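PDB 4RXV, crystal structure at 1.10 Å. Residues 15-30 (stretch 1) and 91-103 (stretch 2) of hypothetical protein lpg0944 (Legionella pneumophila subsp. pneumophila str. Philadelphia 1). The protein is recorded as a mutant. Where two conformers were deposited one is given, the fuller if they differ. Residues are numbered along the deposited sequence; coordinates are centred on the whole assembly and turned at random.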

# COMPACT_ATOMS: atom_id res chain seq x y z
N GLN A 15 1.50 -9.78 -7.58
CA GLN A 15 0.64 -9.79 -8.75
C GLN A 15 0.16 -8.40 -9.12
O GLN A 15 -0.24 -8.19 -10.26
CB GLN A 15 -0.56 -10.71 -8.53
CG GLN A 15 -0.19 -12.17 -8.46
CD GLN A 15 -1.36 -13.05 -8.14
OE1 GLN A 15 -1.51 -13.49 -7.02
NE2 GLN A 15 -2.18 -13.32 -9.13
N GLU A 16 0.17 -7.45 -8.18
CA GLU A 16 -0.29 -6.11 -8.47
C GLU A 16 0.71 -5.27 -9.24
O GLU A 16 0.37 -4.20 -9.72
CB GLU A 16 -0.70 -5.40 -7.17
CG GLU A 16 -1.87 -6.08 -6.51
CD GLU A 16 -3.06 -6.18 -7.44
OE1 GLU A 16 -3.62 -5.13 -7.81
OE2 GLU A 16 -3.43 -7.30 -7.83
N GLN A 17 1.94 -5.76 -9.35
CA GLN A 17 2.99 -5.07 -10.12
C GLN A 17 3.12 -3.60 -9.67
O GLN A 17 3.12 -2.67 -10.49
CB GLN A 17 2.76 -5.19 -11.62
CG GLN A 17 2.82 -6.65 -12.09
CD GLN A 17 4.20 -7.27 -11.89
OE1 GLN A 17 5.17 -6.78 -12.46
NE2 GLN A 17 4.28 -8.39 -11.17
N TYR A 18 3.28 -3.40 -8.37
CA TYR A 18 3.34 -2.05 -7.81
C TYR A 18 4.52 -1.25 -8.35
O TYR A 18 4.46 -0.02 -8.40
CB TYR A 18 3.40 -2.14 -6.30
CG TYR A 18 2.10 -2.56 -5.64
CD1 TYR A 18 0.93 -1.88 -5.90
CD2 TYR A 18 2.05 -3.60 -4.71
CE1 TYR A 18 -0.26 -2.21 -5.26
CE2 TYR A 18 0.87 -3.94 -4.08
CZ TYR A 18 -0.30 -3.24 -4.35
OH TYR A 18 -1.43 -3.58 -3.66
N GLN A 19 5.59 -1.93 -8.76
CA GLN A 19 6.74 -1.25 -9.32
C GLN A 19 6.44 -0.53 -10.63
O GLN A 19 7.23 0.30 -11.06
CB GLN A 19 7.92 -2.20 -9.49
CG GLN A 19 7.89 -3.16 -10.66
CD GLN A 19 6.99 -4.35 -10.49
OE1 GLN A 19 6.23 -4.49 -9.53
NE2 GLN A 19 7.07 -5.23 -11.47
N LYS A 20 5.34 -0.86 -11.26
CA LYS A 20 4.96 -0.27 -12.54
C LYS A 20 4.09 0.96 -12.40
O LYS A 20 3.83 1.64 -13.39
CB LYS A 20 4.28 -1.32 -13.44
CG LYS A 20 5.08 -2.59 -13.65
CD LYS A 20 6.39 -2.41 -14.32
CE LYS A 20 7.09 -3.75 -14.45
NZ LYS A 20 8.42 -3.83 -15.02
N PHE A 21 3.64 1.28 -11.19
CA PHE A 21 2.83 2.48 -11.01
C PHE A 21 3.63 3.73 -11.36
O PHE A 21 4.85 3.78 -11.20
CB PHE A 21 2.43 2.65 -9.55
CG PHE A 21 1.07 2.09 -9.20
CD1 PHE A 21 0.82 0.73 -9.20
CD2 PHE A 21 0.04 2.96 -8.84
CE1 PHE A 21 -0.41 0.27 -8.83
CE2 PHE A 21 -1.19 2.47 -8.47
CZ PHE A 21 -1.41 1.14 -8.46
N VAL A 22 2.92 4.77 -11.78
CA VAL A 22 3.44 6.12 -11.72
C VAL A 22 3.37 6.56 -10.26
O VAL A 22 2.31 6.54 -9.64
CB VAL A 22 2.62 7.07 -12.61
CG1 VAL A 22 3.04 8.52 -12.36
CG2 VAL A 22 2.77 6.71 -14.07
N VAL A 23 4.51 6.94 -9.72
CA VAL A 23 4.62 7.41 -8.34
C VAL A 23 4.74 8.94 -8.46
O VAL A 23 5.81 9.49 -8.79
CB VAL A 23 5.83 6.80 -7.61
CG1 VAL A 23 5.91 7.31 -6.21
CG2 VAL A 23 5.71 5.29 -7.60
N ALA A 24 3.63 9.64 -8.21
CA ALA A 24 3.53 11.06 -8.57
C ALA A 24 4.41 11.98 -7.75
O ALA A 24 4.69 13.10 -8.17
CB ALA A 24 2.06 11.49 -8.50
N ASP A 25 4.87 11.50 -6.59
CA ASP A 25 5.71 12.29 -5.70
C ASP A 25 7.15 11.78 -5.66
O ASP A 25 7.88 12.11 -4.73
CB ASP A 25 5.11 12.36 -4.29
CG ASP A 25 4.89 11.00 -3.67
OD1 ASP A 25 5.15 9.96 -4.32
OD2 ASP A 25 4.41 10.98 -2.52
N ILE A 26 7.55 10.99 -6.65
CA ILE A 26 8.88 10.40 -6.65
C ILE A 26 9.97 11.47 -6.51
O ILE A 26 10.97 11.26 -5.85
CB ILE A 26 9.07 9.51 -7.91
CG1 ILE A 26 10.39 8.76 -7.87
CG2 ILE A 26 8.93 10.32 -9.19
CD1 ILE A 26 10.37 7.51 -8.71
N GLY A 27 9.76 12.63 -7.13
CA GLY A 27 10.74 13.71 -7.10
C GLY A 27 10.89 14.36 -5.74
O GLY A 27 11.87 15.05 -5.49
N ASN A 28 9.89 14.19 -4.87
CA ASN A 28 9.95 14.77 -3.53
C ASN A 28 10.72 13.90 -2.54
O ASN A 28 11.07 14.36 -1.45
CB ASN A 28 8.54 14.98 -2.98
CG ASN A 28 7.78 16.08 -3.68
OD1 ASN A 28 7.98 16.35 -4.86
ND2 ASN A 28 6.90 16.74 -2.93
N PHE A 29 10.99 12.66 -2.92
CA PHE A 29 11.60 11.70 -1.99
C PHE A 29 12.79 10.95 -2.60
O PHE A 29 12.83 9.71 -2.61
CB PHE A 29 10.55 10.70 -1.53
CG PHE A 29 9.41 11.29 -0.72
CD1 PHE A 29 9.50 11.39 0.65
CD2 PHE A 29 8.24 11.69 -1.35
CE1 PHE A 29 8.45 11.89 1.40
CE2 PHE A 29 7.19 12.19 -0.61
CZ PHE A 29 7.30 12.29 0.77
N PRO A 30 13.81 11.67 -3.10
CA PRO A 30 14.96 10.97 -3.68
C PRO A 30 15.64 10.04 -2.67
O PRO A 30 16.26 9.04 -3.04
CB PRO A 30 15.88 12.14 -4.10
CG PRO A 30 15.50 13.27 -3.21
CD PRO A 30 14.00 13.13 -3.06
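Stretch 2 91-103: KIDGEAVRVSECS

The Arg-98 to Ser-100 part of stretch 2 runs parallel to Phe-21 to Val-23: the CA atoms pair as Phe-21 with Arg-98 (5.2 Å) and Val-22 with Val-99 (4.7 Å), both numbers rising together. The two stretches bury 707 Å² between them, both sides summed.

The chain enters as a strand at Lys-91 and Ile-92, reverses through a type I' turn from Ile-92 to Glu-95, and resumes as a strand at Glu-95 and Ala-96. Asp-93 and Gly-94 carry the positive phi values (48° and 74°) that this turn requires, and the hairpin is closed by Glu-95 N to Ile-92 O (2.8 Å) and Ile-92 N to Glu-95 O (2.9 Å). This part touches stretch 1 lightly. Ile-92 CD1 lies 4.2 Å from Val-22 CG2, and Glu-95 OE1 is 4.3 Å from Lys-20 CD, a contact with the aliphatic part of the lysine. Val-97 then brings CG1 to 4.0 Å from the same Val-22 CG2.

Arg-98 has the largest covered area, 135 Å². Its CB stands 3.7 Å from the centroid of the Phe-21 ring and 13° off the ring normal, which places the CH-pi contact over the face. Farther out, Phe-21 CE1 lies over the guanidinium, 3.3 Å from Arg-98 CZ, while Arg-98 NH1 and NH2 both donate to Glu-16 O, at 3.0 and 2.9 Å. The guanidinium thus presents its edge to a backbone carbonyl and one face to the ring. Arg-98 N donates to a water oxygen 3.0 Å away, and that oxygen lies 2.8 Å from Lys-20 O, so the water bridges the stretches.

The pairing is a short parallel ladder. Val-22 N donates to Arg-98 O (2.8 Å), Ser-100 N to Val-22 O (3.0 Å, 163°), and Ala-24 N to Ser-100 O (2.9 Å, 167°). Val-22 thus bonds through N and O to Arg-98 and Ser-100, the residues flanking its bridge partner Val-99, and Ser-100 likewise bonds to Val-22 and Ala-24, which flank Val-23. Val-99 and Val-22 share one sheet face, with Val-99 CG2 4.1 Å from Val-22 CB; Val-99 CG1 also meets Ala-24 CB at 4.0 Å. Ser-100 and Val-23 occupy the other face.

Beyond the ladder, Glu-101 CB passes 3.4 Å from Asp-25 OD2. Asp-25 OD2 also accepts from Cys-102 N (2.7 Å, 159°). Cys-102 SG sits over the Phe-29 ring face, 4.4 Å from its centroid, and Ser-103 makes no contact with stretch 1.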

# COMPACT_ATOMS: atom_id res chain seq x y z
N LYS A 91 -1.59 5.37 -21.63
CA LYS A 91 -0.47 4.43 -21.53
C LYS A 91 0.88 5.14 -21.60
O LYS A 91 1.00 6.18 -22.27
CB LYS A 91 -0.48 3.44 -22.68
CG LYS A 91 -1.78 2.77 -22.98
CD LYS A 91 -1.62 2.01 -24.27
CE LYS A 91 -2.64 2.36 -25.34
NZ LYS A 91 -1.95 2.90 -26.53
N ILE A 92 1.89 4.55 -20.96
CA ILE A 92 3.28 4.96 -21.03
C ILE A 92 4.10 3.70 -21.31
O ILE A 92 3.92 2.66 -20.66
CB ILE A 92 3.73 5.64 -19.71
CG1 ILE A 92 2.96 6.94 -19.50
CG2 ILE A 92 5.25 5.87 -19.68
CD1 ILE A 92 3.18 7.57 -18.15
N ASP A 93 4.99 3.79 -22.30
CA ASP A 93 5.77 2.64 -22.75
C ASP A 93 4.88 1.41 -22.97
O ASP A 93 5.24 0.28 -22.63
CB ASP A 93 6.88 2.32 -21.75
CG ASP A 93 7.90 3.44 -21.63
OD1 ASP A 93 8.09 4.18 -22.62
OD2 ASP A 93 8.50 3.59 -20.55
N GLY A 94 3.70 1.65 -23.54
CA GLY A 94 2.77 0.59 -23.86
C GLY A 94 2.04 -0.03 -22.68
O GLY A 94 1.32 -1.01 -22.85
N GLU A 95 2.22 0.55 -21.50
CA GLU A 95 1.62 0.03 -20.27
C GLU A 95 0.60 1.02 -19.71
O GLU A 95 0.87 2.21 -19.54
CB GLU A 95 2.71 -0.24 -19.23
CG GLU A 95 3.78 -1.23 -19.68
CD GLU A 95 4.95 -1.32 -18.72
OE1 GLU A 95 5.16 -0.38 -17.93
OE2 GLU A 95 5.67 -2.34 -18.76
N ALA A 96 -0.60 0.52 -19.42
CA ALA A 96 -1.65 1.36 -18.87
C ALA A 96 -1.17 2.05 -17.60
O ALA A 96 -0.61 1.42 -16.71
CB ALA A 96 -2.89 0.56 -18.59
N VAL A 97 -1.48 3.33 -17.50
CA VAL A 97 -1.08 4.15 -16.37
C VAL A 97 -1.97 3.92 -15.15
O VAL A 97 -3.19 4.00 -15.21
CB VAL A 97 -1.13 5.63 -16.78
CG1 VAL A 97 -0.94 6.54 -15.58
CG2 VAL A 97 -0.07 5.91 -17.81
N ARG A 98 -1.30 3.66 -14.02
CA ARG A 98 -1.89 3.71 -12.68
C ARG A 98 -1.04 4.67 -11.87
O ARG A 98 0.17 4.75 -12.12
CB ARG A 98 -1.90 2.31 -12.04
CG ARG A 98 -2.72 1.29 -12.84
CD ARG A 98 -2.71 -0.09 -12.16
NE ARG A 98 -1.37 -0.63 -12.19
CZ ARG A 98 -0.93 -1.65 -11.45
NH1 ARG A 98 -1.73 -2.30 -10.60
NH2 ARG A 98 0.34 -2.01 -11.56
N VAL A 99 -1.65 5.40 -10.94
CA VAL A 99 -0.96 6.46 -10.24
C VAL A 99 -1.22 6.40 -8.76
O VAL A 99 -2.35 6.25 -8.33
CB VAL A 99 -1.43 7.85 -10.73
CG1 VAL A 99 -0.61 8.96 -10.06
CG2 VAL A 99 -1.37 7.98 -12.23
N SER A 100 -0.17 6.62 -7.96
CA SER A 100 -0.33 6.82 -6.53
C SER A 100 0.86 7.61 -5.97
O SER A 100 1.70 8.12 -6.72
CB SER A 100 -0.57 5.50 -5.80
OG SER A 100 -1.09 5.71 -4.52
N GLU A 101 0.92 7.74 -4.64
CA GLU A 101 1.92 8.57 -3.99
C GLU A 101 2.04 8.14 -2.51
O GLU A 101 1.38 7.18 -2.07
CB GLU A 101 1.61 10.07 -4.18
CG GLU A 101 0.14 10.43 -4.03
CD GLU A 101 -0.37 10.04 -2.68
OE1 GLU A 101 -1.29 9.21 -2.59
OE2 GLU A 101 0.17 10.57 -1.68
N CYS A 102 2.89 8.82 -1.77
CA CYS A 102 3.35 8.36 -0.46
C CYS A 102 2.25 8.18 0.57
O CYS A 102 2.34 7.32 1.45
CB CYS A 102 4.39 9.37 0.07
SG CYS A 102 5.38 8.87 1.47
N SER A 103 1.22 9.02 0.48
CA SER A 103 0.12 8.95 1.43
C SER A 103 -0.84 7.80 1.16
O SER A 103 -1.03 6.96 2.02
CB SER A 103 -0.63 10.28 1.45
OG SER A 103 0.17 11.25 2.07
O HOH W 1 1.49 2.59 -14.48